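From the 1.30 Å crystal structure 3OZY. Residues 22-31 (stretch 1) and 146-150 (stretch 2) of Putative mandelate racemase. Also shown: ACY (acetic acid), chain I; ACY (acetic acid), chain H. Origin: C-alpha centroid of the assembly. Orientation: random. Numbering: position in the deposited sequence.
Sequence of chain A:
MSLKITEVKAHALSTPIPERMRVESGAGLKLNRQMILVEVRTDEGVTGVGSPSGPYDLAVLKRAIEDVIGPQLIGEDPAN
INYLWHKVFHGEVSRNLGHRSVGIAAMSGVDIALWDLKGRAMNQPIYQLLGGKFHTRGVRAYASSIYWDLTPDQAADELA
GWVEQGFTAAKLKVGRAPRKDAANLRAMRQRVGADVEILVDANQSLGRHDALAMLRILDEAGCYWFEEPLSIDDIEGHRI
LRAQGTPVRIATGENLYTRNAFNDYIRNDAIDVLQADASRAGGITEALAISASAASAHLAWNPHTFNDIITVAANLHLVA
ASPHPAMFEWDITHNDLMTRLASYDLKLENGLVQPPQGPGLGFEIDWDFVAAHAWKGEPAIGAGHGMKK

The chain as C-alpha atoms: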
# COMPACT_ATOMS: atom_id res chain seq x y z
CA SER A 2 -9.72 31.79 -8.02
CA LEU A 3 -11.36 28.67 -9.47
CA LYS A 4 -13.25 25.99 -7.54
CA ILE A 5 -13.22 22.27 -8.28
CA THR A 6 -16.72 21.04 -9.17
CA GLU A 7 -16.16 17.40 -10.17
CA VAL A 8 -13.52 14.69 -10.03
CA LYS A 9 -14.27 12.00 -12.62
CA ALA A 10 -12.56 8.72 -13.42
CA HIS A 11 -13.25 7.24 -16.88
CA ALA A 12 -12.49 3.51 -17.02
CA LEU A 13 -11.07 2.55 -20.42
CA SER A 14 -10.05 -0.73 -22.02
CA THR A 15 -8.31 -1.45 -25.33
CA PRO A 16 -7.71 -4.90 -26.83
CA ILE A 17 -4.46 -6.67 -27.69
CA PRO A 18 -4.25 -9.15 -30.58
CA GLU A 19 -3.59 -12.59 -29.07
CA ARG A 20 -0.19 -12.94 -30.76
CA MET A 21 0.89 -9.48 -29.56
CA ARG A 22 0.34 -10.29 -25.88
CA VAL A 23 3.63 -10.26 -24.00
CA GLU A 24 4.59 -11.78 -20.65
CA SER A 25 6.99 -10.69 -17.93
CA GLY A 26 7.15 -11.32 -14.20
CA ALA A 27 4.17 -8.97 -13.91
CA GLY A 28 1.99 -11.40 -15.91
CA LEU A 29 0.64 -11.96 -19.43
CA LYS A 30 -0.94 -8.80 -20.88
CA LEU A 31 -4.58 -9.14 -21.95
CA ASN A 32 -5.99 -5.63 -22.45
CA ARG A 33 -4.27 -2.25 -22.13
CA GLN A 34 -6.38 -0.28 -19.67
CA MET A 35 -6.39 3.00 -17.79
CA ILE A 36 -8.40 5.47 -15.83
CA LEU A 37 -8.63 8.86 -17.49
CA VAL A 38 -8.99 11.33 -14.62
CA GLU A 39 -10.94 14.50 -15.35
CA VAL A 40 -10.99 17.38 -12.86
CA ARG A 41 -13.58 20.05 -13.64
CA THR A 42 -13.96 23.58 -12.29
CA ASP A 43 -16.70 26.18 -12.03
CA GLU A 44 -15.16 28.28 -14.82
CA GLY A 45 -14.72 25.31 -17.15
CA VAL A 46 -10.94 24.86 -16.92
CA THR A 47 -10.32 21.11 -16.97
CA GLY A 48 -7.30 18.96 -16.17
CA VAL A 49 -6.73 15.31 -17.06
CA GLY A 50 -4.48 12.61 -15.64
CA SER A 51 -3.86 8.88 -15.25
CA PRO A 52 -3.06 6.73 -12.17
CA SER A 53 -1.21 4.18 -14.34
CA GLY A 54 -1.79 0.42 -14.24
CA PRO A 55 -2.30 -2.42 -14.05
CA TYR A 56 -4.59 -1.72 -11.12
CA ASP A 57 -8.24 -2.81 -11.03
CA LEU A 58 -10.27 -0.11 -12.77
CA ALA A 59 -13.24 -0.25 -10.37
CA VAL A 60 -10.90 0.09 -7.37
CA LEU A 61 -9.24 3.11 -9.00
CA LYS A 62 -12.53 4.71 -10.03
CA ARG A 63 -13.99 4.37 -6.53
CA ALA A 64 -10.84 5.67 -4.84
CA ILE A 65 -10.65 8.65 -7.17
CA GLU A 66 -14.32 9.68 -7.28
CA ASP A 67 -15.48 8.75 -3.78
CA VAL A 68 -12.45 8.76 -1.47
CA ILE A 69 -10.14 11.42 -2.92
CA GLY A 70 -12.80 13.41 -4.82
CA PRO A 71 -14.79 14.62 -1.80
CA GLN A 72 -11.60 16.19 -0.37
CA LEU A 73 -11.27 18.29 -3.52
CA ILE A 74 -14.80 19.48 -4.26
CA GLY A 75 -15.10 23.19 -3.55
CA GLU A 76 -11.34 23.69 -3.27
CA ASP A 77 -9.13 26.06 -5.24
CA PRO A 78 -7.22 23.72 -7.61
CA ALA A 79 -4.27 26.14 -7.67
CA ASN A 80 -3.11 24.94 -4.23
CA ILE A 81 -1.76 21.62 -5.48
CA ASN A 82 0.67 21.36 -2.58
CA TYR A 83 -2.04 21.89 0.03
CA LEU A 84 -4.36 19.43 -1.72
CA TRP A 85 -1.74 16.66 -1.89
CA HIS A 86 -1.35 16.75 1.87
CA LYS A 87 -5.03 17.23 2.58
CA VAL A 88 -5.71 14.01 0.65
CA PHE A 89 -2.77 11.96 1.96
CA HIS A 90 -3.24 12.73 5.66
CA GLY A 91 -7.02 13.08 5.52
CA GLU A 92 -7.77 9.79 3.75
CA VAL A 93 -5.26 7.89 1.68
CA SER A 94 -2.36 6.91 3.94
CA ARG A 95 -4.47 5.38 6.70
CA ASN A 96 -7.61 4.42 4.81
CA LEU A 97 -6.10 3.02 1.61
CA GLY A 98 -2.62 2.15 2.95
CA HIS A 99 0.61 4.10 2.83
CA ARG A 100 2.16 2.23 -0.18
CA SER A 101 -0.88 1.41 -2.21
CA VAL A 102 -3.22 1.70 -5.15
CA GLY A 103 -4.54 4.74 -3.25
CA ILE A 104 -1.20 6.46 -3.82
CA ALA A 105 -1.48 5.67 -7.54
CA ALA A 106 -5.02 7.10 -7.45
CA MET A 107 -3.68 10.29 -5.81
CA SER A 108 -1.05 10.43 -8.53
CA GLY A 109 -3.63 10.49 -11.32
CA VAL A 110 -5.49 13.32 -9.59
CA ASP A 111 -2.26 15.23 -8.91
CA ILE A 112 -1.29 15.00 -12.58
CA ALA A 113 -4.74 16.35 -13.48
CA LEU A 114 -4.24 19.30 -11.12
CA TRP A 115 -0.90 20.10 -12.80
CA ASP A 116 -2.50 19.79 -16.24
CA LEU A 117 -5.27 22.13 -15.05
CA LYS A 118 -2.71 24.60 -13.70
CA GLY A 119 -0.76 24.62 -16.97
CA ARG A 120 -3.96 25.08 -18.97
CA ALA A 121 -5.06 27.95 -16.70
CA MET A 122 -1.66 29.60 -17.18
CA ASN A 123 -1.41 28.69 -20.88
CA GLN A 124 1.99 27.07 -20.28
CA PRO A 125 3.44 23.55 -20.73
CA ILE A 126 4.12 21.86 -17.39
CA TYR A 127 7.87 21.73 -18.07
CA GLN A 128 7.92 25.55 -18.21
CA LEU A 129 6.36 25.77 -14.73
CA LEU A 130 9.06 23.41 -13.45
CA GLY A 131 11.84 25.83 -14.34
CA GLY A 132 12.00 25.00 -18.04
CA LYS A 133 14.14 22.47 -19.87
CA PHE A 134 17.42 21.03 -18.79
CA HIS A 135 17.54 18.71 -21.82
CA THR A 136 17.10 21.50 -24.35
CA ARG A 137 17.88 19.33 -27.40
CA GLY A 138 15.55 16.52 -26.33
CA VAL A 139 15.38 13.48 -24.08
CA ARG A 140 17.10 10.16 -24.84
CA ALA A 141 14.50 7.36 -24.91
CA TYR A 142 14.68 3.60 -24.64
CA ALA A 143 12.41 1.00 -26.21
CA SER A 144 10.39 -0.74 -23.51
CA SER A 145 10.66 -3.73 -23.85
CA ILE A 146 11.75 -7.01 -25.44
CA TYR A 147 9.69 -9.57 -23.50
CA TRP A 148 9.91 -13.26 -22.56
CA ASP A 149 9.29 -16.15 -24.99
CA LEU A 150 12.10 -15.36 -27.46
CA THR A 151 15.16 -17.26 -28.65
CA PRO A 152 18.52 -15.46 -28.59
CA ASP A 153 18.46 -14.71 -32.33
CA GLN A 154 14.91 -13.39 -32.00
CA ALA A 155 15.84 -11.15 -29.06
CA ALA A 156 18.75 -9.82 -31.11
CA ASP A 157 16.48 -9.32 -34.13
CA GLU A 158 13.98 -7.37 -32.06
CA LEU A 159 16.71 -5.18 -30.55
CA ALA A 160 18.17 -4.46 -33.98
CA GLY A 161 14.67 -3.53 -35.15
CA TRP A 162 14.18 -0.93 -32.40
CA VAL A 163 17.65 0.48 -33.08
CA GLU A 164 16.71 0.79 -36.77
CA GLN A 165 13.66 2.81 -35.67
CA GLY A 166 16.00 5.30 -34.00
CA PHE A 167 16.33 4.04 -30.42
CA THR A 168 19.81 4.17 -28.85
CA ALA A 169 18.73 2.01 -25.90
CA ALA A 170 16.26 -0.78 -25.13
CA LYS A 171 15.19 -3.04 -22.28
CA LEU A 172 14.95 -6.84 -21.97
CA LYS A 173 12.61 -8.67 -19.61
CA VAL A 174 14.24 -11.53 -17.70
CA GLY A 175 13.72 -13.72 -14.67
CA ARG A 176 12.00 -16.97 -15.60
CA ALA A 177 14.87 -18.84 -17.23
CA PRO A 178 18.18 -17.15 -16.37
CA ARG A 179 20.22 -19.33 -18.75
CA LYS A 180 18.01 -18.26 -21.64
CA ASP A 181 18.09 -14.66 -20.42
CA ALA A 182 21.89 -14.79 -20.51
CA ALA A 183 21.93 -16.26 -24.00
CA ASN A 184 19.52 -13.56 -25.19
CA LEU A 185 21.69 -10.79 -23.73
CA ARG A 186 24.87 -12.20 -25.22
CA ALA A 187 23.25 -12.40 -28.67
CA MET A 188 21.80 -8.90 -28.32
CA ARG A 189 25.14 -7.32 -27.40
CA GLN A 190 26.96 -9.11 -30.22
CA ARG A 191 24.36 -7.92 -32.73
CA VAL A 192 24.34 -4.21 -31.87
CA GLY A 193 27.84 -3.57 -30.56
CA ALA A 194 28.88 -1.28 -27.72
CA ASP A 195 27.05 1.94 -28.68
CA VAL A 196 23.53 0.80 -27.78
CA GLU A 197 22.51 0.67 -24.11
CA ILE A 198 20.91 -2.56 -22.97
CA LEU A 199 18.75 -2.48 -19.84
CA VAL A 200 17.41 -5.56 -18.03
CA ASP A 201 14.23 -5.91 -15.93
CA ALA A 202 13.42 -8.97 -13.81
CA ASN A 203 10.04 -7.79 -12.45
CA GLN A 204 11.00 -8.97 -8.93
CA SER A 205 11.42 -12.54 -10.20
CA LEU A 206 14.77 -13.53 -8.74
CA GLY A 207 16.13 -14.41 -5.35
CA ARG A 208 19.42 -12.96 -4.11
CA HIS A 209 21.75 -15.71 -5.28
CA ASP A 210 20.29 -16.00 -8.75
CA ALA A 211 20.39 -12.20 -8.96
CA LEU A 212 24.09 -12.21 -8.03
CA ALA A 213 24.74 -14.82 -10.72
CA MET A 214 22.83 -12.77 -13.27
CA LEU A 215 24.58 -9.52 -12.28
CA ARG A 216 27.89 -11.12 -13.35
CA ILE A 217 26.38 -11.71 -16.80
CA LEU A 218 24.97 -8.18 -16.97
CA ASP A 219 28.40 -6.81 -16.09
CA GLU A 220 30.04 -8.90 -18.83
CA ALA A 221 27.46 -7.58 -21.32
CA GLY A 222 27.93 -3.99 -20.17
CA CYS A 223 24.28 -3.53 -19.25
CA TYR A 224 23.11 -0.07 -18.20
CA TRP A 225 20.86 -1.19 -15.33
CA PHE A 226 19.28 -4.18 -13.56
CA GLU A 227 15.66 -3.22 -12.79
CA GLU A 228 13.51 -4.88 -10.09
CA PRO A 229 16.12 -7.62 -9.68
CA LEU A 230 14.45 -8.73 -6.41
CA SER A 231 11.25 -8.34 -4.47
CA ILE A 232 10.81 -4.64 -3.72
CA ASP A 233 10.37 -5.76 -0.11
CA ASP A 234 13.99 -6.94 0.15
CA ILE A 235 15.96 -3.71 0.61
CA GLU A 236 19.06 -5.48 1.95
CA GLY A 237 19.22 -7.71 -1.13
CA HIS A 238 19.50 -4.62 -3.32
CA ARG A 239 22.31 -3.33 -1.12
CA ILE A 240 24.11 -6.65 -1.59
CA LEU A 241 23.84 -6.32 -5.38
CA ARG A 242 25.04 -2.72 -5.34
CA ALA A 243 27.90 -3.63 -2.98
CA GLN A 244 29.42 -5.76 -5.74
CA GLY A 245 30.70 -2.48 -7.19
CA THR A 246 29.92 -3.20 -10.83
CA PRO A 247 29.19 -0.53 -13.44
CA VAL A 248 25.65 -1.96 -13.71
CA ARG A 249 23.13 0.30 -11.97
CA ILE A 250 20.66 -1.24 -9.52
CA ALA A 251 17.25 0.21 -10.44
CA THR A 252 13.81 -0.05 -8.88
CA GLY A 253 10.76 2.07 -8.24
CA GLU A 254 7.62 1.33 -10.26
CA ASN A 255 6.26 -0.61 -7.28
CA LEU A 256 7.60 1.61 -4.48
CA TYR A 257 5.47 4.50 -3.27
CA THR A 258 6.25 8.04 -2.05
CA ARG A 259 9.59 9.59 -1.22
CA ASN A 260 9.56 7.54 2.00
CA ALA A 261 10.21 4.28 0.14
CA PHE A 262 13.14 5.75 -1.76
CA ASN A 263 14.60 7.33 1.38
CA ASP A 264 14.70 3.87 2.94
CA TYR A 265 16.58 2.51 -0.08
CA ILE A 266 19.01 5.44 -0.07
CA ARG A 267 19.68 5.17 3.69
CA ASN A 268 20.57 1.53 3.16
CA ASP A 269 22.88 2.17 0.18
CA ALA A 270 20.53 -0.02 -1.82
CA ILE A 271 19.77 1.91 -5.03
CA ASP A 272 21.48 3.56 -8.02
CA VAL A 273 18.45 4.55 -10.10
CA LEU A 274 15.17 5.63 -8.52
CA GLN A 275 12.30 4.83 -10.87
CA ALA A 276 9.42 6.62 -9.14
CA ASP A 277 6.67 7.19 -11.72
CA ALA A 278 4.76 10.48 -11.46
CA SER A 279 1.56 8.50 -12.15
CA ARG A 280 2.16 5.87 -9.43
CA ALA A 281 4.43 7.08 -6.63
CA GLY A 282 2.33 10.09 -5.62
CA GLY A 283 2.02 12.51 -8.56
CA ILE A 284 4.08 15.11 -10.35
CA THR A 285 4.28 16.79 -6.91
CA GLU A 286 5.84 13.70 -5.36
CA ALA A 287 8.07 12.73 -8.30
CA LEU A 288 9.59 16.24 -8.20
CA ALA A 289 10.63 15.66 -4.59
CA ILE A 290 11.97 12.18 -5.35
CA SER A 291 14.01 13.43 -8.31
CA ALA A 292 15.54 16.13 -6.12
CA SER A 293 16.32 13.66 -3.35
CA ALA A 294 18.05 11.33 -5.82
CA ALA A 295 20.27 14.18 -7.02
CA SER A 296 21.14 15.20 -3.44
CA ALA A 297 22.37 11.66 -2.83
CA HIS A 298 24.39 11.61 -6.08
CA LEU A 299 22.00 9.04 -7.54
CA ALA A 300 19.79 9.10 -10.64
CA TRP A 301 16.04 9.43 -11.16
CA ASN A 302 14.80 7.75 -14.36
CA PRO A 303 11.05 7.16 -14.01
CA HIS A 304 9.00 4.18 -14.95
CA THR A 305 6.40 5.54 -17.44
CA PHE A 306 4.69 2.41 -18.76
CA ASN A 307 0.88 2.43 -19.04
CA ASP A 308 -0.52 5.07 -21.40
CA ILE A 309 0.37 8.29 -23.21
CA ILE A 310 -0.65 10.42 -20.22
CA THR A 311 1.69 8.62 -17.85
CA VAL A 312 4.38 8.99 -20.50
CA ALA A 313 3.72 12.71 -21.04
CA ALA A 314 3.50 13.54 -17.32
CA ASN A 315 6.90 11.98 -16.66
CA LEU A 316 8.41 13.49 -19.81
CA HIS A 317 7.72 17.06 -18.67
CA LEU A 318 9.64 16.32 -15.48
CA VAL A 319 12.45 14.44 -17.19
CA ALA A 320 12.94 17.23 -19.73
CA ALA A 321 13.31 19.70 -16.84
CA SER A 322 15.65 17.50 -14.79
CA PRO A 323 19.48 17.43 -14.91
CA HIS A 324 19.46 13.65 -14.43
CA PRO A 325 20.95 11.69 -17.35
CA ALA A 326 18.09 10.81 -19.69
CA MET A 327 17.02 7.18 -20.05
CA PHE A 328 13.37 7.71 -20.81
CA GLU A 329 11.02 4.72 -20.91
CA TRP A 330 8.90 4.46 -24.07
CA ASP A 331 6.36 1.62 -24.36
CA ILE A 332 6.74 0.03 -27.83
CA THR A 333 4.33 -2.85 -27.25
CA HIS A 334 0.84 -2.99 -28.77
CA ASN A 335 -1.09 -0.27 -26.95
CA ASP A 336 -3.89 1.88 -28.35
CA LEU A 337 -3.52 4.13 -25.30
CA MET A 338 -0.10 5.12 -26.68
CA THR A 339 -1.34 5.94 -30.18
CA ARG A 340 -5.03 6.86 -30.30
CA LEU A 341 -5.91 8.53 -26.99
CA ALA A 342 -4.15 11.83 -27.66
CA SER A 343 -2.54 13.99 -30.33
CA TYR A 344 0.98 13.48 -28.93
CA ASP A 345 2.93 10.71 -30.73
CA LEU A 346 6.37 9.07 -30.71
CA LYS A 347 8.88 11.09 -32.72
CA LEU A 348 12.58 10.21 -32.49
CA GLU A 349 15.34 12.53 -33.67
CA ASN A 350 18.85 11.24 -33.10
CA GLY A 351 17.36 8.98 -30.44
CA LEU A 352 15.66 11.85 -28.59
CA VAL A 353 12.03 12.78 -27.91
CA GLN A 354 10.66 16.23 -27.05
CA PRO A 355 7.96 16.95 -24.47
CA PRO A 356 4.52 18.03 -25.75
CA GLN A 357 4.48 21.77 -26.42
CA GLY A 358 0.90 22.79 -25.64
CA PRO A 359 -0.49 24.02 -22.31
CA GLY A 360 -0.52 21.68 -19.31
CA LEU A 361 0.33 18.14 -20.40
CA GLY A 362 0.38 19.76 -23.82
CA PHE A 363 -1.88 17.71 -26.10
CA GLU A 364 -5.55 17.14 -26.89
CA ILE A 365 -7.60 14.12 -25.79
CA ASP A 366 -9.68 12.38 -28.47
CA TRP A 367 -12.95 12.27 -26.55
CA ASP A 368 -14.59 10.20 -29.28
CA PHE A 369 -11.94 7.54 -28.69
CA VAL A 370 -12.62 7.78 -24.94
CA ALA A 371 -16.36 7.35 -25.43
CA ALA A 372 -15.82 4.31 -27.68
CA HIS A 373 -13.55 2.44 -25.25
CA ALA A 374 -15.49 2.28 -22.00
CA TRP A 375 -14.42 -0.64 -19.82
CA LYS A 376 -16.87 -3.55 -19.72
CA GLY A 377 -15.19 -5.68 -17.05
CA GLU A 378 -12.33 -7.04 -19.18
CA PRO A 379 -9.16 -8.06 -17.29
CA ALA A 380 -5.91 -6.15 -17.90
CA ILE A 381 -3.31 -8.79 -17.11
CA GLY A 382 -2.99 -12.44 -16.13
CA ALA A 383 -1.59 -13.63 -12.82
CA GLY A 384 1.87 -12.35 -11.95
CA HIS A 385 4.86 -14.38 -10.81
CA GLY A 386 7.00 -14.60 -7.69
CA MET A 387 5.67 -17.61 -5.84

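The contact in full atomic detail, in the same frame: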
# COMPACT_ATOMS: atom_id res chain seq x y z
N ARG A 22 0.26 -10.26 -27.33
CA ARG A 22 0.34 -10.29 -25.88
C ARG A 22 1.78 -10.60 -25.53
O ARG A 22 2.43 -11.43 -26.19
CB ARG A 22 -0.54 -11.38 -25.31
CG ARG A 22 -2.01 -11.21 -25.53
CD ARG A 22 -2.68 -12.49 -25.13
NE ARG A 22 -4.12 -12.32 -24.99
CZ ARG A 22 -4.93 -13.27 -24.55
NH1 ARG A 22 -6.23 -13.01 -24.44
NH2 ARG A 22 -4.45 -14.47 -24.22
N VAL A 23 2.29 -9.95 -24.49
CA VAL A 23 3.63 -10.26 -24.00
C VAL A 23 3.56 -10.61 -22.52
O VAL A 23 2.61 -10.21 -21.82
CB VAL A 23 4.63 -9.11 -24.24
CG1 VAL A 23 4.90 -8.92 -25.74
CG2 VAL A 23 4.16 -7.81 -23.59
N GLU A 24 4.53 -11.38 -22.05
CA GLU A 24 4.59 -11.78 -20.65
C GLU A 24 5.93 -11.40 -20.03
O GLU A 24 6.98 -11.53 -20.66
CB GLU A 24 4.37 -13.30 -20.51
CG GLU A 24 4.18 -13.76 -19.06
CD GLU A 24 3.69 -15.20 -18.93
OE1 GLU A 24 3.45 -15.86 -19.96
OE2 GLU A 24 3.54 -15.68 -17.79
N SER A 25 5.85 -10.94 -18.79
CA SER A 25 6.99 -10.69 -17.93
C SER A 25 6.62 -11.20 -16.54
O SER A 25 5.56 -11.80 -16.35
CB SER A 25 7.28 -9.20 -17.84
OG SER A 25 6.23 -8.52 -17.16
N GLY A 26 7.47 -10.93 -15.56
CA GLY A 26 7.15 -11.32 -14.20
C GLY A 26 5.85 -10.71 -13.69
O GLY A 26 5.27 -11.22 -12.73
N ALA A 27 5.41 -9.62 -14.31
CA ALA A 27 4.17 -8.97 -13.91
C ALA A 27 2.92 -9.70 -14.42
O ALA A 27 1.82 -9.40 -13.98
CB ALA A 27 4.14 -7.53 -14.38
N GLY A 28 3.10 -10.64 -15.35
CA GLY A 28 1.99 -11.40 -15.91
C GLY A 28 1.86 -11.25 -17.42
O GLY A 28 2.57 -10.48 -18.06
N LEU A 29 0.92 -12.00 -17.99
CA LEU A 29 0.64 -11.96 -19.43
C LEU A 29 -0.38 -10.86 -19.73
O LEU A 29 -1.47 -10.86 -19.17
CB LEU A 29 0.07 -13.31 -19.86
CG LEU A 29 -0.42 -13.43 -21.31
CD1 LEU A 29 0.78 -13.39 -22.24
CD2 LEU A 29 -1.22 -14.73 -21.50
N LYS A 30 -0.02 -9.90 -20.58
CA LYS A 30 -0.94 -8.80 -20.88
C LYS A 30 -2.15 -9.29 -21.67
O LYS A 30 -2.02 -10.14 -22.55
CB LYS A 30 -0.22 -7.69 -21.64
CG LYS A 30 1.01 -7.17 -20.90
CD LYS A 30 1.48 -5.86 -21.49
CE LYS A 30 2.82 -5.45 -20.88
NZ LYS A 30 2.71 -5.36 -19.38
N LEU A 31 -3.32 -8.74 -21.34
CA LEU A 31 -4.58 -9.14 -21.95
C LEU A 31 -5.30 -7.97 -22.62
O LEU A 31 -5.76 -8.07 -23.76
CB LEU A 31 -5.49 -9.79 -20.90
CG LEU A 31 -4.90 -11.01 -20.18
CD1 LEU A 31 -5.82 -11.47 -19.04
CD2 LEU A 31 -4.61 -12.16 -21.15
N ILE A 146 11.68 -5.69 -24.83
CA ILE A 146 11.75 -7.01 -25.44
C ILE A 146 11.36 -7.99 -24.34
O ILE A 146 11.98 -8.01 -23.27
CB ILE A 146 13.17 -7.29 -25.95
CG1 ILE A 146 13.54 -6.26 -27.02
CG2 ILE A 146 13.29 -8.72 -26.48
CD1 ILE A 146 15.01 -6.22 -27.38
N TYR A 147 10.29 -8.76 -24.55
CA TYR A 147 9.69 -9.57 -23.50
C TYR A 147 10.19 -11.02 -23.49
O TYR A 147 11.11 -11.38 -24.23
CB TYR A 147 8.15 -9.47 -23.54
CG TYR A 147 7.64 -8.22 -22.84
CD1 TYR A 147 7.80 -6.96 -23.40
CD2 TYR A 147 7.01 -8.30 -21.59
CE1 TYR A 147 7.34 -5.81 -22.75
CE2 TYR A 147 6.55 -7.15 -20.94
CZ TYR A 147 6.72 -5.91 -21.53
OH TYR A 147 6.27 -4.77 -20.89
N TRP A 148 9.59 -11.84 -22.63
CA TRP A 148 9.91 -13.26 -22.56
C TRP A 148 9.50 -13.98 -23.85
O TRP A 148 8.97 -13.37 -24.77
CB TRP A 148 9.16 -13.90 -21.39
CG TRP A 148 9.62 -13.48 -20.01
CD1 TRP A 148 10.69 -12.68 -19.69
CD2 TRP A 148 9.03 -13.88 -18.78
NE1 TRP A 148 10.77 -12.54 -18.32
CE2 TRP A 148 9.76 -13.27 -17.74
CE3 TRP A 148 7.93 -14.68 -18.46
CZ2 TRP A 148 9.45 -13.46 -16.40
CZ3 TRP A 148 7.61 -14.86 -17.13
CH2 TRP A 148 8.37 -14.26 -16.11
N ASP A 149 9.76 -15.29 -23.90
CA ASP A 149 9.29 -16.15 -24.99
C ASP A 149 10.03 -15.95 -26.32
O ASP A 149 9.47 -16.21 -27.38
CB ASP A 149 7.78 -16.00 -25.18
CG ASP A 149 7.00 -16.23 -23.90
OD1 ASP A 149 7.07 -17.35 -23.35
OD2 ASP A 149 6.35 -15.29 -23.41
N LEU A 150 11.28 -15.50 -26.26
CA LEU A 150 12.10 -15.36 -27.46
C LEU A 150 13.34 -16.22 -27.39
O LEU A 150 13.86 -16.50 -26.30
CB LEU A 150 12.54 -13.90 -27.63
CG LEU A 150 11.43 -12.86 -27.74
CD1 LEU A 150 12.04 -11.50 -27.94
CD2 LEU A 150 10.48 -13.18 -28.90
C ACY I . 5.43 -5.19 -17.41
O ACY I . 6.42 -5.87 -17.08
OXT ACY I . 5.20 -4.83 -18.59
CH3 ACY I . 4.45 -4.77 -16.36
C ACY H . 12.06 -16.77 -21.30
O ACY H . 11.85 -16.97 -20.08
OXT ACY H . 11.24 -17.10 -22.19
CH3 ACY H . 13.35 -16.14 -21.72
O HOH W 1 6.10 -12.63 -24.17
O HOH W 2 5.22 -17.41 -21.27

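Stretch 1 folds into a tight hairpin whose first arm lies against Tyr147 and Trp148 of stretch 2, and the contact buries 394 Å² in total. Arg22 stands out of reach, so the contact opens with Val23, whose CA-to-CB bond points toward the other stretch. Val23 CG2 sits 3.4 Å from the centroid of the Tyr147 ring and only 8° off its normal, a CH-pi contact over the face; Val23 CB also approaches Tyr147 CG at 3.4 Å.

Glu24 supplies the sole direct hydrogen bond between the stretches, from Trp148 N to Glu24 O (3.3 Å, 156°), a long but well-directed bond. The same carbonyl oxygen lies at the edge of the Tyr147 ring. The carboxylates of Glu24 and Asp149 carry like charges, with Glu24 OE1 4.5 Å from Asp149 OD2; water 2 bridges the two side chains, donating to Glu24 OE1 (2.7 Å) and to Asp149 OD1 (2.8 Å). Water 1 accepts from Glu24 N (2.9 Å) and donates to Asp149 OD2 (2.8 Å), a second bridge, from the Glu24 backbone to the Asp149 side chain.

At Ser25 the chain crosses the Trp148 indole. Ser25 CA lies 4.0 Å from the centroid of the Trp148 five-membered ring, a CH-pi contact 21° off the ring normal, and O of the chain H acetic acid lies over the opposite face. The CA-to-CB bond of Ser25 points away overall, although Ser25 CB still meets Tyr147 CE2 at 3.8 Å. Ser25 OG accepts from Ala27 N (3.2 Å) within the type I turn from Ser25 to Gly28. Ser25 OG also donates to O of the chain I acetic acid (2.7 Å). Gly26 N packs 3.3 Å from Trp148 CZ2.

After the turn, Lys30 N hydrogen-bonds to Val23 O (2.9 Å); the CA-to-CB bond of Lys30 points toward stretch 2, and Lys30 CE lies 3.5 Å from Tyr147 OH. Lys30 NZ (2.7 Å) and Tyr147 OH (2.5 Å) both donate to OXT of the chain I acetic acid, which thereby links the two stretches.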